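Local coordinates for elongation factor G (Thermus thermophilus, PDB 2DY1), which binds guanosine triphosphate with a magnesium ion and probably acts as a translational GTPase in the elongation step of protein synthesis, at residues Gly34-Arg39 with Thr46-Tyr51; Gly40-Gly45 with Leu57-Val62; Arg403-Glu408 with Ala434-Arg439. One frame throughout, in Å; residues are numbered along the deposited sequence.

Interaction 1 of 3, residues Gly34-Arg39 with Thr46-Tyr51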
loop_
_atom_site.group_PDB
_atom_site.type_symbol
_atom_site.label_atom_id
_atom_site.label_comp_id
_atom_site.label_asym_id
_atom_site.label_seq_id
_atom_site.Cartn_x
_atom_site.Cartn_y
_atom_site.Cartn_z
ATOM N N GLY A 34 -23.899 -14.495 17.495
ATOM C CA GLY A 34 -24.015 -14.218 18.918
ATOM C C GLY A 34 -22.792 -13.616 19.577
ATOM O O GLY A 34 -22.737 -13.547 20.815
ATOM N N ALA A 35 -21.819 -13.175 18.774
ATOM C CA ALA A 35 -20.592 -12.570 19.313
ATOM C C ALA A 35 -20.854 -11.202 19.934
ATOM O O ALA A 35 -20.055 -10.722 20.756
ATOM C CB ALA A 35 -19.535 -12.453 18.225
ATOM N N LYS A 36 -21.948 -10.562 19.538
ATOM C CA LYS A 36 -22.314 -9.262 20.103
ATOM C C LYS A 36 -23.840 -9.106 20.106
ATOM O O LYS A 36 -24.529 -9.682 19.262
ATOM C CB LYS A 36 -21.625 -8.117 19.329
ATOM C CG LYS A 36 -22.104 -7.886 17.911
ATOM C CD LYS A 36 -21.164 -6.912 17.160
ATOM C CE LYS A 36 -21.155 -5.524 17.814
ATOM N NZ LYS A 36 -20.404 -4.522 16.995
ATOM N N GLU A 37 -24.356 -8.338 21.075
ATOM C CA GLU A 37 -25.811 -8.124 21.241
ATOM C C GLU A 37 -26.588 -7.578 20.060
ATOM O O GLU A 37 -27.697 -8.027 19.765
ATOM C CB GLU A 37 -26.144 -7.176 22.433
ATOM C CG GLU A 37 -26.639 -7.800 23.690
ATOM C CD GLU A 37 -27.746 -8.859 23.528
ATOM O OE1 GLU A 37 -28.930 -8.511 23.330
ATOM O OE2 GLU A 37 -27.389 -10.043 23.620
ATOM N N ARG A 38 -26.041 -6.556 19.422
ATOM C CA ARG A 38 -26.740 -5.922 18.323
ATOM C C ARG A 38 -25.837 -5.664 17.150
ATOM O O ARG A 38 -24.619 -5.539 17.306
ATOM C CB ARG A 38 -27.354 -4.599 18.810
ATOM C CG ARG A 38 -26.474 -3.850 19.809
ATOM C CD ARG A 38 -27.114 -2.549 20.279
ATOM N NE ARG A 38 -28.430 -2.761 20.879
ATOM C CZ ARG A 38 -29.198 -1.786 21.356
ATOM N NH1 ARG A 38 -28.783 -0.526 21.307
ATOM N NH2 ARG A 38 -30.384 -2.069 21.877
ATOM N N ARG A 39 -26.425 -5.624 15.964
ATOM C CA ARG A 39 -25.645 -5.335 14.782
ATOM C C ARG A 39 -25.419 -3.829 14.803
ATOM O O ARG A 39 -26.387 -3.057 14.819
ATOM C CB ARG A 39 -26.419 -5.697 13.511
ATOM C CG ARG A 39 -25.591 -5.614 12.202
ATOM C CD ARG A 39 -26.462 -5.693 10.988
ATOM N NE ARG A 39 -26.681 -4.410 10.319
ATOM C CZ ARG A 39 -27.825 -3.963 9.826
ATOM N NH1 ARG A 39 -28.906 -4.692 9.955
ATOM N NH2 ARG A 39 -27.861 -2.787 9.230
ATOM N N THR A 46 -20.890 2.452 15.157
ATOM C CA THR A 46 -21.026 1.390 16.143
ATOM C C THR A 46 -20.573 -0.015 15.720
ATOM O O THR A 46 -20.978 -0.985 16.344
ATOM C CB THR A 46 -22.472 1.288 16.607
ATOM O OG1 THR A 46 -23.325 1.328 15.461
ATOM C CG2 THR A 46 -22.846 2.502 17.504
ATOM N N THR A 47 -19.729 -0.104 14.698
ATOM C CA THR A 47 -19.251 -1.420 14.272
ATOM C C THR A 47 -18.003 -1.813 15.042
ATOM O O THR A 47 -17.279 -0.968 15.558
ATOM C CB THR A 47 -18.889 -1.472 12.770
ATOM O OG1 THR A 47 -17.738 -0.664 12.495
ATOM C CG2 THR A 47 -20.068 -0.976 11.919
ATOM N N THR A 48 -17.770 -3.117 15.095
ATOM C CA THR A 48 -16.588 -3.667 15.747
ATOM C C THR A 48 -15.312 -3.312 14.987
ATOM O O THR A 48 -14.306 -2.949 15.602
ATOM C CB THR A 48 -16.737 -5.200 15.861
ATOM O OG1 THR A 48 -17.804 -5.488 16.769
ATOM C CG2 THR A 48 -15.458 -5.873 16.355
ATOM N N THR A 49 -15.326 -3.423 13.651
ATOM C CA THR A 49 -14.138 -3.114 12.858
ATOM C C THR A 49 -13.703 -1.668 12.890
ATOM O O THR A 49 -12.553 -1.345 13.150
ATOM C CB THR A 49 -14.333 -3.447 11.374
ATOM O OG1 THR A 49 -14.660 -4.825 11.259
ATOM C CG2 THR A 49 -13.057 -3.150 10.568
ATOM N N ASP A 50 -14.634 -0.786 12.570
ATOM C CA ASP A 50 -14.308 0.612 12.505
ATOM C C ASP A 50 -14.406 1.293 13.867
ATOM O O ASP A 50 -15.456 1.812 14.249
ATOM C CB ASP A 50 -15.213 1.279 11.452
ATOM C CG ASP A 50 -14.940 0.767 10.018
ATOM O OD1 ASP A 50 -13.902 0.101 9.772
ATOM O OD2 ASP A 50 -15.748 1.071 9.104
ATOM N N TYR A 51 -13.299 1.280 14.603
ATOM C CA TYR A 51 -13.279 1.874 15.935
ATOM C C TYR A 51 -12.281 3.019 16.119
ATOM O O TYR A 51 -12.428 3.795 17.058
ATOM C CB TYR A 51 -13.036 0.786 16.995
ATOM C CG TYR A 51 -11.634 0.223 16.998
ATOM C CD1 TYR A 51 -10.583 0.909 17.623
ATOM C CD2 TYR A 51 -11.345 -0.976 16.348
ATOM C CE1 TYR A 51 -9.287 0.432 17.613
ATOM C CE2 TYR A 51 -10.039 -1.463 16.325
ATOM C CZ TYR A 51 -9.016 -0.772 16.958
ATOM O OH TYR A 51 -7.721 -1.288 16.964
HETATM O O HOH W 1 -20.297 -2.373 18.765
#
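With CG set between its backbone N and carbonyl carbon (chi1 69°) and a bend at chi3 (-63°), the side chain of K36 brings its ammonium group across to T48, whose OG1 stands beside its own backbone N (chi1 -67°). There K36 NZ donates a hydrogen bond to T48 OG1 at 2.8 Å. The lysine arrives alongside the threonine, the two side chains running past each other in opposite directions, and K36 CE lies 3.5 Å from T48 OG1. A second link goes through water 1, which accepts from K36 NZ at 2.8 Å and donates to the backbone O of T46 at 2.9 Å. The carboxylate of E27 forms a salt bridge with the same ammonium group, and its other oxygen accepts from the backbone N of T48, so one glutamate engages both sides of the contact. From T47 to D50 the chain is shaped by an ST motif, in which T47 OG1 accepts from D50 N at 3.1 Å, and D50 then forms the centre of an inverse gamma turn. Both segments belong to the long connection between helices 22-32 and 53-57 of the GTP-binding domain. The earlier one starts at G34, in the Schellman motif that ends helix 22-32. A35 and T48 both touch L30 of that helix and M332 of strand 323-332, while T47 rests on T23 and E27.

Interaction 2 of 3, residues Gly40-Gly45 with Leu57-Val62. With MG (magnesium ion), chain B; GTP (guanosine-5'-triphosphate), chain C.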
loop_
_atom_site.group_PDB
_atom_site.type_symbol
_atom_site.label_atom_id
_atom_site.label_comp_id
_atom_site.label_asym_id
_atom_site.label_seq_id
_atom_site.Cartn_x
_atom_site.Cartn_y
_atom_site.Cartn_z
ATOM N N GLY A 40 -24.155 -3.414 14.833
ATOM C CA GLY A 40 -23.847 -1.996 14.799
ATOM C C GLY A 40 -23.984 -1.537 13.355
ATOM O O GLY A 40 -24.248 -2.342 12.467
ATOM N N ARG A 41 -23.771 -0.248 13.111
ATOM C CA ARG A 41 -23.908 0.344 11.795
ATOM C C ARG A 41 -22.771 1.298 11.497
ATOM O O ARG A 41 -22.384 2.103 12.343
ATOM C CB ARG A 41 -25.251 1.096 11.721
ATOM C CG ARG A 41 -26.414 0.153 12.000
ATOM C CD ARG A 41 -27.799 0.789 12.014
ATOM N NE ARG A 41 -28.771 -0.113 11.402
ATOM C CZ ARG A 41 -29.119 -1.308 11.891
ATOM N NH1 ARG A 41 -30.000 -2.047 11.240
ATOM N NH2 ARG A 41 -28.662 -1.744 13.065
ATOM N N VAL A 42 -22.236 1.226 10.289
ATOM C CA VAL A 42 -21.139 2.107 9.892
ATOM C C VAL A 42 -21.571 3.574 10.004
ATOM O O VAL A 42 -20.824 4.409 10.506
ATOM C CB VAL A 42 -20.701 1.814 8.442
ATOM C CG1 VAL A 42 -19.786 2.916 7.927
ATOM C CG2 VAL A 42 -19.988 0.468 8.384
ATOM N N GLU A 43 -22.787 3.873 9.549
ATOM C CA GLU A 43 -23.299 5.239 9.585
ATOM C C GLU A 43 -23.493 5.789 11.006
ATOM O O GLU A 43 -23.698 6.999 11.180
ATOM C CB GLU A 43 -24.623 5.310 8.803
ATOM C CG GLU A 43 -25.742 4.529 9.471
ATOM C CD GLU A 43 -25.948 3.115 8.929
ATOM O OE1 GLU A 43 -24.968 2.458 8.481
ATOM O OE2 GLU A 43 -27.120 2.659 8.978
ATOM N N GLU A 44 -23.440 4.925 12.023
ATOM C CA GLU A 44 -23.581 5.368 13.415
ATOM C C GLU A 44 -22.292 5.191 14.226
ATOM O O GLU A 44 -22.261 5.486 15.410
ATOM C CB GLU A 44 -24.726 4.621 14.109
ATOM C CG GLU A 44 -26.068 4.876 13.432
ATOM C CD GLU A 44 -27.235 4.155 14.093
ATOM O OE1 GLU A 44 -28.293 4.047 13.441
ATOM O OE2 GLU A 44 -27.112 3.712 15.253
ATOM N N GLY A 45 -21.235 4.707 13.571
ATOM C CA GLY A 45 -19.957 4.495 14.238
ATOM C C GLY A 45 -19.954 3.394 15.279
ATOM O O GLY A 45 -19.077 3.360 16.160
ATOM N N LEU A 57 -14.482 8.814 11.410
ATOM C CA LEU A 57 -14.621 10.124 10.772
ATOM C C LEU A 57 -14.793 9.993 9.261
ATOM O O LEU A 57 -15.673 10.635 8.659
ATOM C CB LEU A 57 -13.391 10.987 11.073
ATOM C CG LEU A 57 -13.440 12.369 10.430
ATOM C CD1 LEU A 57 -14.590 13.166 11.054
ATOM C CD2 LEU A 57 -12.104 13.070 10.635
ATOM N N HIS A 58 -13.976 9.150 8.641
ATOM C CA HIS A 58 -14.037 8.988 7.199
ATOM C C HIS A 58 -15.010 7.919 6.730
ATOM O O HIS A 58 -15.137 7.686 5.529
ATOM C CB HIS A 58 -12.633 8.713 6.665
ATOM C CG HIS A 58 -11.704 9.870 6.832
ATOM N ND1 HIS A 58 -11.682 10.931 5.949
ATOM C CD2 HIS A 58 -10.820 10.172 7.811
ATOM C CE1 HIS A 58 -10.825 11.840 6.386
ATOM N NE2 HIS A 58 -10.290 11.408 7.514
ATOM N N ARG A 59 -15.684 7.275 7.681
ATOM C CA ARG A 59 -16.672 6.235 7.389
ATOM C C ARG A 59 -16.125 5.202 6.400
ATOM O O ARG A 59 -16.779 4.839 5.421
ATOM C CB ARG A 59 -17.969 6.875 6.853
ATOM C CG ARG A 59 -18.708 7.755 7.889
ATOM C CD ARG A 59 -19.272 6.895 9.012
ATOM N NE ARG A 59 -20.284 7.550 9.854
ATOM C CZ ARG A 59 -20.148 7.799 11.156
ATOM N NH1 ARG A 59 -19.032 7.484 11.804
ATOM N NH2 ARG A 59 -21.174 8.295 11.842
ATOM N N THR A 60 -14.910 4.738 6.669
ATOM C CA THR A 60 -14.268 3.739 5.818
ATOM C C THR A 60 -13.314 2.947 6.698
ATOM O O THR A 60 -12.811 3.451 7.696
ATOM C CB THR A 60 -13.506 4.411 4.644
ATOM O OG1 THR A 60 -13.061 3.396 3.718
ATOM C CG2 THR A 60 -12.292 5.175 5.147
ATOM N N THR A 61 -13.066 1.693 6.343
ATOM C CA THR A 61 -12.153 0.888 7.120
ATOM C C THR A 61 -10.713 1.292 6.826
ATOM O O THR A 61 -10.144 0.961 5.783
ATOM C CB THR A 61 -12.420 -0.603 6.799
ATOM O OG1 THR A 61 -13.738 -0.912 7.256
ATOM C CG2 THR A 61 -11.422 -1.528 7.516
ATOM N N VAL A 62 -10.115 2.005 7.779
ATOM C CA VAL A 62 -8.740 2.477 7.663
ATOM C C VAL A 62 -7.795 1.383 8.154
ATOM O O VAL A 62 -6.671 1.255 7.659
ATOM C CB VAL A 62 -8.557 3.744 8.533
ATOM C CG1 VAL A 62 -7.089 4.180 8.587
ATOM C CG2 VAL A 62 -9.446 4.850 7.977
HETATM MG MG MG B . -15.220 -1.426 5.933
HETATM P PG GTP C . -14.879 0.241 3.115
HETATM O O1G GTP C . -14.842 1.848 3.109
HETATM O O2G GTP C . -14.393 -0.292 4.548
HETATM O O3G GTP C . -14.109 -0.360 2.002
HETATM O O3B GTP C . -16.457 -0.060 2.991
HETATM P PB GTP C . -17.149 -1.472 3.309
HETATM O O1B GTP C . -16.913 -2.384 2.166
HETATM O O2B GTP C . -16.741 -1.936 4.657
HETATM O O3A GTP C . -18.705 -1.088 3.241
HETATM P PA GTP C . -19.591 -0.687 4.517
HETATM O O1A GTP C . -19.941 -1.915 5.264
HETATM O O2A GTP C . -18.916 0.416 5.240
HETATM O "O5'" GTP C . -20.942 -0.134 3.845
HETATM C "C5'" GTP C . -20.916 1.144 3.208
HETATM C "C4'" GTP C . -22.342 1.637 2.974
HETATM O "O4'" GTP C . -23.029 0.586 2.274
HETATM C "C3'" GTP C . -23.061 1.807 4.315
HETATM O "O3'" GTP C . -24.031 2.851 4.197
HETATM C "C2'" GTP C . -23.755 0.458 4.497
HETATM O "O2'" GTP C . -24.935 0.635 5.286
HETATM C "C1'" GTP C . -24.176 0.208 3.050
HETATM N N9 GTP C . -24.500 -1.210 2.777
HETATM C C8 GTP C . -23.712 -2.256 3.024
HETATM N N7 GTP C . -24.266 -3.360 2.527
HETATM C C5 GTP C . -25.421 -3.019 1.963
HETATM C C6 GTP C . -26.414 -3.733 1.300
HETATM O O6 GTP C . -26.309 -4.940 1.085
HETATM N N1 GTP C . -27.540 -3.041 0.836
HETATM C C2 GTP C . -27.645 -1.660 1.041
HETATM N N2 GTP C . -28.711 -0.998 0.600
HETATM N N3 GTP C . -26.664 -1.004 1.681
HETATM C C4 GTP C . -25.578 -1.648 2.133
HETATM O O HOH W 2 -22.456 8.692 8.513
HETATM O O HOH W 3 -16.400 0.136 6.676
HETATM O O HOH W 4 -14.127 -3.115 5.360
#
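The first switch region of a translational GTPase is where this contact lies: R59 reaches back over the short 3-10 turn V42-E44 beside the bound nucleotide. Its chain bends at chi2 (-68°), which lays one face of the guanidinium against the turn, with V42 O 3.2 Å above the plane and G45 N over the same face. R59 NH2 gives E43 O a weak hydrogen bond of 2.9 Å, its N-H...O angle only 124°. Water 2, at the guanidinium edge and in its plane, accepts from R59 NE at 2.8 Å and donates weakly to E43 O. K56 O takes a weak bond from R59 NH1. R59 follows a helix in a Schellman motif, and the next two residues turn to the phosphates as in the GTP-bound state of such switches: T61 OG1 binds the magnesium ion at 2.0 Å, T61 N donates to GTP O2G at 3.0 Å, and T60 OG1 lies doubtfully close to GTP O1G. T23, two phosphate oxygens and two waters complete the metal shell. On the turn, V42 directs CG2 to within 3.3 Å of GTP O2A, while its CG1 meets R59 CD at 4.2 Å. Cutting this valine back to an alanine is likely to leave a gap between turn, alpha-phosphate and arginine stem. On the ribose side, E43 OE1 comes within 3.7 Å of GTP O2'.

Interaction 3 of 3, residues Arg403-Glu408 with Ala434-Arg439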
loop_
_atom_site.group_PDB
_atom_site.type_symbol
_atom_site.label_atom_id
_atom_site.label_comp_id
_atom_site.label_asym_id
_atom_site.label_seq_id
_atom_site.Cartn_x
_atom_site.Cartn_y
_atom_site.Cartn_z
ATOM N N ARG A 403 7.312 7.731 15.767
ATOM C CA ARG A 403 7.769 6.353 15.965
ATOM C C ARG A 403 6.537 5.431 16.056
ATOM O O ARG A 403 6.480 4.375 15.398
ATOM C CB ARG A 403 8.583 6.232 17.253
ATOM C CG ARG A 403 9.240 4.846 17.431
ATOM C CD ARG A 403 9.783 4.660 18.851
ATOM N NE ARG A 403 8.695 4.586 19.823
ATOM C CZ ARG A 403 7.850 3.561 19.920
ATOM N NH1 ARG A 403 7.978 2.513 19.115
ATOM N NH2 ARG A 403 6.847 3.605 20.785
ATOM N N LYS A 404 5.559 5.817 16.873
ATOM C CA LYS A 404 4.331 5.038 17.031
ATOM C C LYS A 404 3.585 4.923 15.692
ATOM O O LYS A 404 3.104 3.854 15.316
ATOM C CB LYS A 404 3.385 5.700 18.048
ATOM C CG LYS A 404 3.831 5.625 19.511
ATOM C CD LYS A 404 2.690 6.154 20.384
ATOM C CE LYS A 404 3.010 6.026 21.872
ATOM N NZ LYS A 404 4.032 7.016 22.300
ATOM N N LEU A 405 3.477 6.042 14.988
ATOM C CA LEU A 405 2.768 6.058 13.711
ATOM C C LEU A 405 3.375 5.096 12.705
ATOM O O LEU A 405 2.641 4.379 12.010
ATOM C CB LEU A 405 2.780 7.469 13.121
ATOM C CG LEU A 405 2.070 7.644 11.771
ATOM C CD1 LEU A 405 0.555 7.570 11.994
ATOM C CD2 LEU A 405 2.456 8.969 11.122
ATOM N N LEU A 406 4.706 5.073 12.613
ATOM C CA LEU A 406 5.360 4.191 11.648
ATOM C C LEU A 406 5.364 2.738 12.107
ATOM O O LEU A 406 5.493 1.842 11.278
ATOM C CB LEU A 406 6.783 4.696 11.328
ATOM C CG LEU A 406 6.966 5.716 10.188
ATOM C CD1 LEU A 406 6.792 5.016 8.853
ATOM C CD2 LEU A 406 5.963 6.866 10.311
ATOM N N GLU A 407 5.251 2.491 13.411
ATOM C CA GLU A 407 5.150 1.102 13.884
ATOM C C GLU A 407 3.801 0.577 13.434
ATOM O O GLU A 407 3.676 -0.554 12.943
ATOM C CB GLU A 407 5.161 1.011 15.411
ATOM C CG GLU A 407 6.497 0.998 16.048
ATOM C CD GLU A 407 7.340 -0.180 15.603
ATOM O OE1 GLU A 407 6.816 -1.320 15.479
ATOM O OE2 GLU A 407 8.540 0.046 15.394
ATOM N N GLU A 408 2.769 1.394 13.632
ATOM C CA GLU A 408 1.424 1.010 13.279
ATOM C C GLU A 408 1.252 0.969 11.769
ATOM O O GLU A 408 0.560 0.096 11.235
ATOM C CB GLU A 408 0.450 2.022 13.919
ATOM C CG GLU A 408 -0.991 1.749 13.719
ATOM C CD GLU A 408 -1.838 2.712 14.532
ATOM O OE1 GLU A 408 -2.114 2.434 15.724
ATOM O OE2 GLU A 408 -2.220 3.745 13.952
ATOM N N ALA A 434 -4.142 12.132 5.236
ATOM C CA ALA A 434 -5.060 12.771 6.166
ATOM C C ALA A 434 -5.219 11.891 7.409
ATOM O O ALA A 434 -5.225 12.390 8.533
ATOM C CB ALA A 434 -6.445 13.000 5.489
ATOM N N THR A 435 -5.334 10.576 7.215
ATOM C CA THR A 435 -5.488 9.701 8.373
ATOM C C THR A 435 -4.227 9.665 9.222
ATOM O O THR A 435 -4.314 9.432 10.424
ATOM C CB THR A 435 -5.906 8.240 7.987
ATOM O OG1 THR A 435 -4.888 7.597 7.202
ATOM C CG2 THR A 435 -7.237 8.271 7.231
ATOM N N ALA A 436 -3.070 9.913 8.614
ATOM C CA ALA A 436 -1.813 9.924 9.387
ATOM C C ALA A 436 -1.770 11.197 10.244
ATOM O O ALA A 436 -1.344 11.168 11.397
ATOM C CB ALA A 436 -0.600 9.885 8.450
ATOM N N LYS A 437 -2.187 12.314 9.662
ATOM C CA LYS A 437 -2.210 13.572 10.409
ATOM C C LYS A 437 -3.138 13.419 11.607
ATOM O O LYS A 437 -2.833 13.864 12.719
ATOM C CB LYS A 437 -2.706 14.700 9.499
ATOM C CG LYS A 437 -2.855 16.036 10.208
ATOM C CD LYS A 437 -3.216 17.138 9.215
ATOM C CE LYS A 437 -3.355 18.467 9.974
ATOM N NZ LYS A 437 -3.951 19.513 9.094
ATOM N N GLU A 438 -4.293 12.811 11.366
ATOM C CA GLU A 438 -5.269 12.574 12.421
ATOM C C GLU A 438 -4.722 11.639 13.479
ATOM O O GLU A 438 -4.980 11.832 14.661
ATOM C CB GLU A 438 -6.558 11.980 11.823
ATOM C CG GLU A 438 -7.282 12.987 10.935
ATOM C CD GLU A 438 -8.329 12.351 10.028
ATOM O OE1 GLU A 438 -8.864 11.274 10.365
ATOM O OE2 GLU A 438 -8.639 12.957 8.977
ATOM N N ARG A 439 -3.978 10.613 13.055
ATOM C CA ARG A 439 -3.452 9.680 14.027
ATOM C C ARG A 439 -2.427 10.355 14.943
ATOM O O ARG A 439 -2.417 10.074 16.144
ATOM C CB ARG A 439 -2.860 8.443 13.318
ATOM C CG ARG A 439 -2.581 7.302 14.283
ATOM C CD ARG A 439 -3.846 6.864 14.989
ATOM N NE ARG A 439 -3.722 5.517 15.561
ATOM C CZ ARG A 439 -4.631 4.985 16.366
ATOM N NH1 ARG A 439 -5.721 5.685 16.704
ATOM N NH2 ARG A 439 -4.482 3.740 16.820
#
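R439 grips the carboxylate of E408 side-on, with two nitrogens reaching two oxygens. R439 NH2 donates to E408 OE1 at 2.9 Å in a nearly straight bond (168°), and that oxygen lies in the guanidinium plane. The companion bond, R439 NE to E408 OE2 at 2.8 Å, uses the syn lone pair of the oxygen but is more bent, its acceptor tilted out of the guanidinium plane. The result is a bidentate salt bridge whose two planes are turned 36° apart. E408 gets there with an extended chain and CG anti to the backbone N, meeting the arginine at about a right angle. The bridge is buried and further anchored: D294 also pairs with R439 NH2, D442 takes NH1, and V293 N donates to E408 OE1. This network would be expected to favour the charged forms of both residues. Next to it, L405 lays CD1 against the aliphatic base of R439, 3.8 Å from CB, and sets CD2 4.2 Å from A436 CB. The axes of segments 403-408 and 434-439 approach to 10.7 Å and cross steeply, with N-to-C directions 133° apart. Helices 392-408 and 430-442 belong to domain III, whose strands and helices follow one another as beta-alpha-beta-beta-alpha-beta, the ferredoxin-like (double-split beta-alpha-beta) fold of this domain of elongation factor G.

How the interactions relate
Interactions 1 and 2 alternate along the chain, their centres 11 Å apart, and together fold the connection between helix 22-32 and strand 65-71 around the nucleotide. They join directly: D50 OD1 lies 2.7 Å from T61 OG1, a probable hydrogen bond that places D50 in the second shell of the magnesium ion, and T46 OG1 lies 2.9 Å from R41 N. Interaction 3 belongs to another domain and is away from the GTP site, yet it touches interaction 2, centres about 19 Å apart, through a probable hydrogen bond of 2.7 Å between H58 NE2 and E438 OE2. T435 packs there against H58 and V62. Interactions 1 and 3 do not touch, their nearest atoms about 6 Å apart.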